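Local coordinates for protein cysteine desulfurase (Elizabethkingia anophelis NUHP1, PDB 5VPR) that probably uses covalently bound pyridoxal 5'-phosphate to remove sulfur or selenium from L-cysteine and related substrates, leaving L-alanine, at residues A[317-322]-A[397-402]; A[84-89]-A[298-303]; A[195-198]-A[203-206]. One frame throughout, in Å; residues are numbered along the deposited sequence.

Interaction 1 of 3, residues A[317-322]-A[397-402]; sequences EYAQRK and EEIDIL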
# COMPACT_ATOMS: atom_id res chain seq x y z
N GLU A 317 -10.70 -15.56 -4.02
CA GLU A 317 -10.90 -16.98 -4.30
C GLU A 317 -11.92 -17.18 -5.41
O GLU A 317 -11.72 -18.01 -6.31
CB GLU A 317 -11.33 -17.70 -3.03
N TYR A 318 -13.03 -16.44 -5.37
CA TYR A 318 -14.07 -16.58 -6.38
C TYR A 318 -13.55 -16.18 -7.76
O TYR A 318 -13.75 -16.91 -8.74
CB TYR A 318 -15.28 -15.74 -5.99
CG TYR A 318 -16.45 -15.84 -6.95
CD1 TYR A 318 -16.82 -14.76 -7.76
CD2 TYR A 318 -17.18 -17.01 -7.05
CE1 TYR A 318 -17.90 -14.86 -8.63
CE2 TYR A 318 -18.24 -17.11 -7.91
CZ TYR A 318 -18.60 -16.05 -8.70
OH TYR A 318 -19.67 -16.19 -9.55
N ALA A 319 -12.86 -15.04 -7.84
CA ALA A 319 -12.36 -14.58 -9.13
C ALA A 319 -11.35 -15.56 -9.71
O ALA A 319 -11.42 -15.92 -10.89
CB ALA A 319 -11.75 -13.18 -8.98
N GLN A 320 -10.39 -16.00 -8.89
CA GLN A 320 -9.39 -16.95 -9.39
C GLN A 320 -10.05 -18.24 -9.84
O GLN A 320 -9.66 -18.83 -10.86
CB GLN A 320 -8.32 -17.22 -8.33
CG GLN A 320 -7.26 -18.20 -8.80
CD GLN A 320 -6.08 -18.34 -7.84
OE1 GLN A 320 -5.43 -17.36 -7.49
NE2 GLN A 320 -5.80 -19.57 -7.44
N ARG A 321 -11.08 -18.69 -9.12
CA ARG A 321 -11.80 -19.89 -9.53
C ARG A 321 -12.50 -19.68 -10.87
O ARG A 321 -12.37 -20.50 -11.79
CB ARG A 321 -12.81 -20.28 -8.45
CG ARG A 321 -12.91 -21.75 -8.19
CD ARG A 321 -13.81 -22.05 -7.00
NE ARG A 321 -15.22 -21.85 -7.32
CZ ARG A 321 -16.02 -21.00 -6.68
NH1 ARG A 321 -15.56 -20.28 -5.67
NH2 ARG A 321 -17.30 -20.90 -7.05
N LYS A 322 -13.24 -18.58 -11.00
CA LYS A 322 -13.99 -18.39 -12.24
C LYS A 322 -13.06 -18.12 -13.41
O LYS A 322 -13.33 -18.56 -14.53
CB LYS A 322 -14.99 -17.25 -12.06
CG LYS A 322 -16.16 -17.60 -11.15
CD LYS A 322 -16.87 -18.85 -11.66
CE LYS A 322 -18.31 -18.93 -11.16
NZ LYS A 322 -19.05 -20.13 -11.68
N GLU A 397 -20.91 -10.09 -8.16
CA GLU A 397 -21.53 -9.77 -9.45
C GLU A 397 -20.54 -9.06 -10.37
O GLU A 397 -20.55 -9.28 -11.59
CB GLU A 397 -22.78 -8.92 -9.24
N GLU A 398 -19.66 -8.23 -9.81
CA GLU A 398 -18.67 -7.56 -10.65
C GLU A 398 -17.63 -8.54 -11.18
O GLU A 398 -17.15 -8.38 -12.31
CB GLU A 398 -17.98 -6.44 -9.87
CG GLU A 398 -18.84 -5.20 -9.68
CD GLU A 398 -18.15 -4.15 -8.82
OE1 GLU A 398 -17.27 -4.53 -8.01
OE2 GLU A 398 -18.48 -2.95 -8.96
N ILE A 399 -17.29 -9.57 -10.40
CA ILE A 399 -16.34 -10.57 -10.88
C ILE A 399 -16.93 -11.36 -12.05
O ILE A 399 -16.23 -11.69 -13.01
CB ILE A 399 -15.91 -11.49 -9.73
CG1 ILE A 399 -15.04 -10.69 -8.73
CG2 ILE A 399 -15.18 -12.69 -10.27
CD1 ILE A 399 -14.74 -11.42 -7.43
N ASP A 400 -18.23 -11.67 -12.00
CA ASP A 400 -18.86 -12.34 -13.14
C ASP A 400 -18.81 -11.46 -14.38
O ASP A 400 -18.59 -11.97 -15.49
CB ASP A 400 -20.31 -12.70 -12.81
CG ASP A 400 -20.42 -13.70 -11.68
OD1 ASP A 400 -19.45 -14.46 -11.45
OD2 ASP A 400 -21.47 -13.71 -11.01
N ILE A 401 -18.99 -10.15 -14.22
CA ILE A 401 -18.87 -9.23 -15.35
C ILE A 401 -17.46 -9.27 -15.91
O ILE A 401 -17.26 -9.25 -17.13
CB ILE A 401 -19.29 -7.81 -14.92
CG1 ILE A 401 -20.79 -7.77 -14.62
CG2 ILE A 401 -18.92 -6.78 -15.98
CD1 ILE A 401 -21.26 -6.43 -14.14
N LEU A 402 -16.46 -9.33 -15.03
CA LEU A 402 -15.07 -9.45 -15.45
C LEU A 402 -14.85 -10.75 -16.22
O LEU A 402 -14.25 -10.75 -17.31
CB LEU A 402 -14.15 -9.40 -14.23
CG LEU A 402 -12.70 -9.81 -14.48
CD1 LEU A 402 -12.04 -8.76 -15.35
CD2 LEU A 402 -11.94 -9.98 -13.18
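Tyr-318 and Asp-400 join two helices through one short hydrogen bond. The hydroxyl of Tyr-318 is the donor, and its OH lies 2.6 Å from OD1 of Asp-400. OD1 accepts with its syn lone pair, the one on the side of the other carboxylate oxygen. The acceptor sits at the edge of the ring, near its plane. The ring and carboxylate planes are turned 64° apart, and the two side chains cross at about a right angle.

Torsions explain how the groups meet. In Tyr-318, CG stands anti to the backbone N (chi1 -178°), which carries the ring out toward helix 396-413. Asp-400 places CG beside its own backbone N, which brings its carboxylate within reach of the hydroxyl.

Beside this polar bond the contact is apolar. Ile-399 points at helix 305-324 and meets it with both branches. CG2 of Ile-399 lies 3.6 Å from CD1 of Tyr-318 and also packs on Ala-319. CD1 of Ile-399 reaches the ring edge in plane and also touches CB of Ala-319 at 3.8 Å. The small Ala-319 lets the backbones come close, with 5.9 Å between CA of Ala-319 and CA of Ile-399. On one face of the Tyr-318 ring lies CG of Lys-322, from the next turn of the same helix.

The two segments run nearly parallel, with axes 9.9 Å apart at an angle of 24°. Phe-390 packs on both Ala-319 and Ile-399, and Phe-396 meets the Tyr-318 ring edge-to-face. These helices belong to the C-terminal part of the class-V aminotransferase fold.

The hydroxyl bond and the ring contacts together should limit rotation of the tyrosine. Lys-322 NZ is 5.7 Å from OD1 of Asp-400, so it may add a weak electrostatic pull without pairing directly.

Interaction 2 of 3, residues A[84-89]-A[298-303]; sequences QRFINA and DFMEKV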
# COMPACT_ATOMS: atom_id res chain seq x y z
N GLN A 84 -1.85 6.33 14.69
CA GLN A 84 -1.09 5.62 15.73
C GLN A 84 -1.82 4.37 16.21
O GLN A 84 -1.27 3.27 16.21
CB GLN A 84 -0.81 6.55 16.91
CG GLN A 84 0.04 5.89 18.01
CD GLN A 84 -0.20 6.45 19.39
OE1 GLN A 84 -0.80 7.51 19.57
NE2 GLN A 84 0.28 5.72 20.40
N ARG A 85 -3.09 4.53 16.62
CA ARG A 85 -3.87 3.38 17.07
C ARG A 85 -4.11 2.38 15.95
O ARG A 85 -4.14 1.17 16.19
CB ARG A 85 -5.20 3.86 17.66
CG ARG A 85 -5.06 4.55 19.02
CD ARG A 85 -6.42 4.84 19.66
NE ARG A 85 -7.14 5.86 18.92
CZ ARG A 85 -7.00 7.17 19.12
NH1 ARG A 85 -6.17 7.62 20.05
NH2 ARG A 85 -7.70 8.03 18.38
N PHE A 86 -4.26 2.87 14.72
CA PHE A 86 -4.51 2.02 13.56
C PHE A 86 -3.37 1.03 13.32
O PHE A 86 -3.61 -0.14 13.01
CB PHE A 86 -4.73 2.92 12.33
CG PHE A 86 -5.10 2.18 11.08
CD1 PHE A 86 -6.34 1.57 10.95
CD2 PHE A 86 -4.22 2.14 10.00
CE1 PHE A 86 -6.69 0.92 9.77
CE2 PHE A 86 -4.57 1.48 8.82
CZ PHE A 86 -5.80 0.87 8.70
N ILE A 87 -2.11 1.46 13.48
CA ILE A 87 -0.96 0.58 13.30
C ILE A 87 -0.39 0.10 14.63
O ILE A 87 0.64 -0.59 14.65
CB ILE A 87 0.14 1.24 12.45
CG1 ILE A 87 0.78 2.41 13.20
CG2 ILE A 87 -0.42 1.65 11.07
CD1 ILE A 87 1.93 3.09 12.42
N ASN A 88 -1.05 0.42 15.75
CA ASN A 88 -0.58 0.09 17.10
C ASN A 88 0.85 0.56 17.35
O ASN A 88 1.66 -0.15 17.96
CB ASN A 88 -0.72 -1.41 17.40
CG ASN A 88 -0.72 -1.68 18.91
OD1 ASN A 88 -1.19 -0.84 19.68
ND2 ASN A 88 -0.18 -2.83 19.33
N ALA A 89 1.17 1.77 16.89
CA ALA A 89 2.39 2.42 17.33
C ALA A 89 2.29 2.76 18.82
O ALA A 89 1.22 3.16 19.31
CB ALA A 89 2.67 3.69 16.51
N ASP A 298 -10.84 5.98 10.14
CA ASP A 298 -12.18 5.85 10.73
C ASP A 298 -13.08 4.96 9.87
O ASP A 298 -13.83 4.13 10.39
CB ASP A 298 -12.81 7.23 10.90
CG ASP A 298 -12.18 8.05 12.03
OD1 ASP A 298 -11.41 7.49 12.84
OD2 ASP A 298 -12.47 9.26 12.10
N PHE A 299 -13.02 5.14 8.55
CA PHE A 299 -13.86 4.35 7.65
C PHE A 299 -13.53 2.87 7.77
O PHE A 299 -14.43 2.02 7.89
CB PHE A 299 -13.68 4.81 6.20
CG PHE A 299 -14.24 3.84 5.20
CD1 PHE A 299 -15.62 3.73 5.04
CD2 PHE A 299 -13.41 3.02 4.46
CE1 PHE A 299 -16.16 2.83 4.12
CE2 PHE A 299 -13.94 2.12 3.55
CZ PHE A 299 -15.33 2.02 3.38
N MET A 300 -12.24 2.54 7.73
CA MET A 300 -11.84 1.15 7.86
C MET A 300 -12.23 0.59 9.22
O MET A 300 -12.74 -0.54 9.30
CB MET A 300 -10.33 1.02 7.61
CG MET A 300 -9.95 1.34 6.17
SD MET A 300 -8.25 0.97 5.74
CE MET A 300 -8.17 -0.82 5.97
N GLU A 301 -12.03 1.35 10.30
CA GLU A 301 -12.44 0.86 11.62
C GLU A 301 -13.95 0.69 11.68
O GLU A 301 -14.46 -0.24 12.32
CB GLU A 301 -11.95 1.78 12.74
CG GLU A 301 -10.43 2.04 12.74
CD GLU A 301 -9.61 1.03 13.54
OE1 GLU A 301 -10.07 -0.12 13.73
OE2 GLU A 301 -8.50 1.40 14.00
N LYS A 302 -14.70 1.58 11.02
CA LYS A 302 -16.15 1.46 11.02
C LYS A 302 -16.59 0.19 10.29
O LYS A 302 -17.46 -0.54 10.77
CB LYS A 302 -16.80 2.68 10.37
CG LYS A 302 -18.32 2.59 10.34
CD LYS A 302 -18.94 3.77 9.60
CE LYS A 302 -18.51 3.79 8.15
NZ LYS A 302 -19.31 4.75 7.34
N VAL A 303 -16.00 -0.08 9.12
CA VAL A 303 -16.34 -1.31 8.42
C VAL A 303 -15.88 -2.52 9.21
O VAL A 303 -16.62 -3.50 9.38
CB VAL A 303 -15.73 -1.31 7.00
CG1 VAL A 303 -15.93 -2.68 6.36
CG2 VAL A 303 -16.40 -0.25 6.17
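Phe-86 reaches from helix 67-87 toward Met-300 and Glu-301 on helix 287-303. Its CB does not point straight at the partner helix. CG lies anti to the backbone N (chi1 -176°), and this turn brings the ring across. CD1 of Phe-86 meets OE2 of Glu-301 at 3.7 Å, with the oxygen at the ring edge, near its plane. At the far end CZ of Phe-86 meets SD of Met-300 at 3.8 Å and the methyl CE of Met-300 at 4.0 Å. The methyl lies at the edge, in plane. The sulfur approaches obliquely, 5.0 Å from the ring centroid and 66° off the ring normal.

This is a Met-aromatic contact between two helices of the class-V aminotransferase fold. Helix 67-87 ends just beyond the phenylalanine in a Schellman motif. Asn-88 is its C-prime residue with positive phi. Ala-89 N bonds to Gln-84 O, while the bond from Asn-88 N to Arg-85 O is weak. NE2 of Gln-84 adds a side-chain bond to Ala-89 O at 2.9 Å, from above the carbonyl plane.

The Met-300 and Phe-86 side chains cross at about a right angle, and the methionine chain bends at chi3 to bring CE beside CZ. Glu-301 folds at chi2 (-89°), which returns its carboxylate to the ring edge. The carboxylate and ring planes are almost perpendicular. An acidic oxygen at this edge faces the slightly positive ring hydrogens, so the approach is probably mildly favourable. Arg-305 makes a cation-pi contact with the Phe-86 ring, and its NH1 donates a hydrogen bond to Phe-86 O.

Interaction 3 of 3, residues A[195-198]-A[203-206]; sequences KVRA and FIFI
Ile-204 lays its CD1 methyl over one face of the Arg-197 guanidinium. The methyl sits above the centre of that flat group, 3.6 Å from its plane. The contact lies in a beta-alpha-beta unit made of strand 171-177, helix 189-199 and strand 203-207. The helix packs against the large mixed sheet of the class-V aminotransferase fold, and Ile-204 is the strand residue that meets it here.

Ile-204 points toward the helix, with CG1 beside its backbone N (chi1 -59°). The branch then extends, with CD1 as its tip. CG1 of Ile-204 meets CG1 of Val-196 at 3.7 Å, and CD1 of Ile-204 lies 3.8 Å from that CG1 of Val-196. The valine and isoleucine side chains slide past each other in opposite directions. Val-196 points at the strand, and it also packs on Val-174 of the neighbouring strand. Its contact with Ile-204 is purely apolar and buried.

Arg-197 starts differently, since its CB does not aim at the strand. Its chain bends at chi2 (-57°) and then runs out beside the isoleucine, which it crosses at a slant. This turns one guanidinium face to the methyl.

The polar atoms of that group are held elsewhere. NE forms a salt bridge with OD2 of Asp-223, and NH1 forms one with OD2 of Asp-225. The same Asp-225 oxygen accepts a hydrogen bond from Ile-204 N, so one carboxylate ties the arginine to the strand backbone. Being gripped by Asp-223 and Asp-225, both outside the two segments, should limit rotation of the guanidinium and keep a face turned to the methyl. CD1 of Ile-204 lies 3.7 Å from CZ of Arg-197, and an equal 3.7 Å separates this methyl from NE of Arg-197.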
# COMPACT_ATOMS: atom_id res chain seq x y z
N LYS A 195 14.90 -13.50 10.94
CA LYS A 195 16.24 -13.75 10.41
C LYS A 195 17.13 -12.52 10.52
O LYS A 195 18.30 -12.64 10.90
CB LYS A 195 16.18 -14.21 8.95
CG LYS A 195 15.61 -15.59 8.70
CD LYS A 195 15.35 -15.76 7.19
CE LYS A 195 14.89 -17.17 6.82
NZ LYS A 195 15.80 -18.21 7.39
N VAL A 196 16.60 -11.34 10.18
CA VAL A 196 17.42 -10.14 10.19
C VAL A 196 17.86 -9.78 11.62
O VAL A 196 18.99 -9.35 11.84
CB VAL A 196 16.68 -8.97 9.51
CG1 VAL A 196 17.50 -7.68 9.63
CG2 VAL A 196 16.38 -9.28 8.05
N ARG A 197 16.96 -9.93 12.60
CA ARG A 197 17.32 -9.65 13.99
C ARG A 197 18.36 -10.64 14.51
O ARG A 197 19.24 -10.26 15.29
CB ARG A 197 16.10 -9.70 14.90
CG ARG A 197 15.04 -8.67 14.60
CD ARG A 197 15.59 -7.27 14.67
NE ARG A 197 14.50 -6.30 14.73
CZ ARG A 197 14.63 -5.02 14.41
NH1 ARG A 197 15.79 -4.55 13.99
NH2 ARG A 197 13.58 -4.21 14.49
N ALA A 198 18.26 -11.91 14.10
CA ALA A 198 19.14 -12.93 14.66
C ALA A 198 20.56 -12.84 14.11
O ALA A 198 21.51 -13.20 14.80
CB ALA A 198 18.56 -14.32 14.38
N PHE A 203 18.87 -2.07 10.41
CA PHE A 203 17.52 -1.53 10.48
C PHE A 203 16.62 -2.24 9.49
O PHE A 203 17.04 -2.65 8.41
CB PHE A 203 17.51 -0.02 10.18
CG PHE A 203 18.20 0.85 11.22
CD1 PHE A 203 18.51 2.17 10.94
CD2 PHE A 203 18.53 0.34 12.47
CE1 PHE A 203 19.14 2.98 11.88
CE2 PHE A 203 19.16 1.14 13.42
CZ PHE A 203 19.47 2.46 13.12
N ILE A 204 15.34 -2.36 9.85
CA ILE A 204 14.36 -3.06 9.02
C ILE A 204 13.30 -2.06 8.54
O ILE A 204 12.52 -1.54 9.34
CB ILE A 204 13.71 -4.22 9.76
CG1 ILE A 204 14.78 -5.22 10.20
CG2 ILE A 204 12.65 -4.87 8.87
CD1 ILE A 204 14.23 -6.34 11.02
N PHE A 205 13.25 -1.84 7.23
CA PHE A 205 12.25 -0.96 6.62
C PHE A 205 11.21 -1.82 5.92
O PHE A 205 11.54 -2.57 4.99
CB PHE A 205 12.92 -0.00 5.63
CG PHE A 205 12.00 1.04 5.02
CD1 PHE A 205 12.09 2.37 5.40
CD2 PHE A 205 11.08 0.70 4.04
CE1 PHE A 205 11.27 3.34 4.84
CE2 PHE A 205 10.25 1.68 3.47
CZ PHE A 205 10.35 3.00 3.88
N ILE A 206 9.95 -1.69 6.33
CA ILE A 206 8.84 -2.39 5.69
C ILE A 206 8.00 -1.38 4.90
O ILE A 206 7.46 -0.43 5.47
CB ILE A 206 7.97 -3.13 6.72
CG1 ILE A 206 8.82 -4.09 7.55
CG2 ILE A 206 6.87 -3.91 5.98
CD1 ILE A 206 9.38 -5.25 6.73

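How the interactions relate
The three contacts are separate, and no two share a helix or strand. Interaction 3 is local, pairing a helix with the next strand of the large sheet. It is nested in the loop that interaction 2 closes across 208 residues. Interaction 1 comes later in the chain, on helices 305-324 and 396-413. Interactions 1 and 2 are linked through consecutive helices, 287-303 and 305-324, yet their centres lie 29 Å apart. Interactions 2 and 3 are mainly buried, whereas interaction 1 is partly buried. Chemistry also differs: interaction 1 has a direct hydrogen bond, interaction 2 a sulfur-aromatic contact, and interaction 3 methyl packing on a guanidinium.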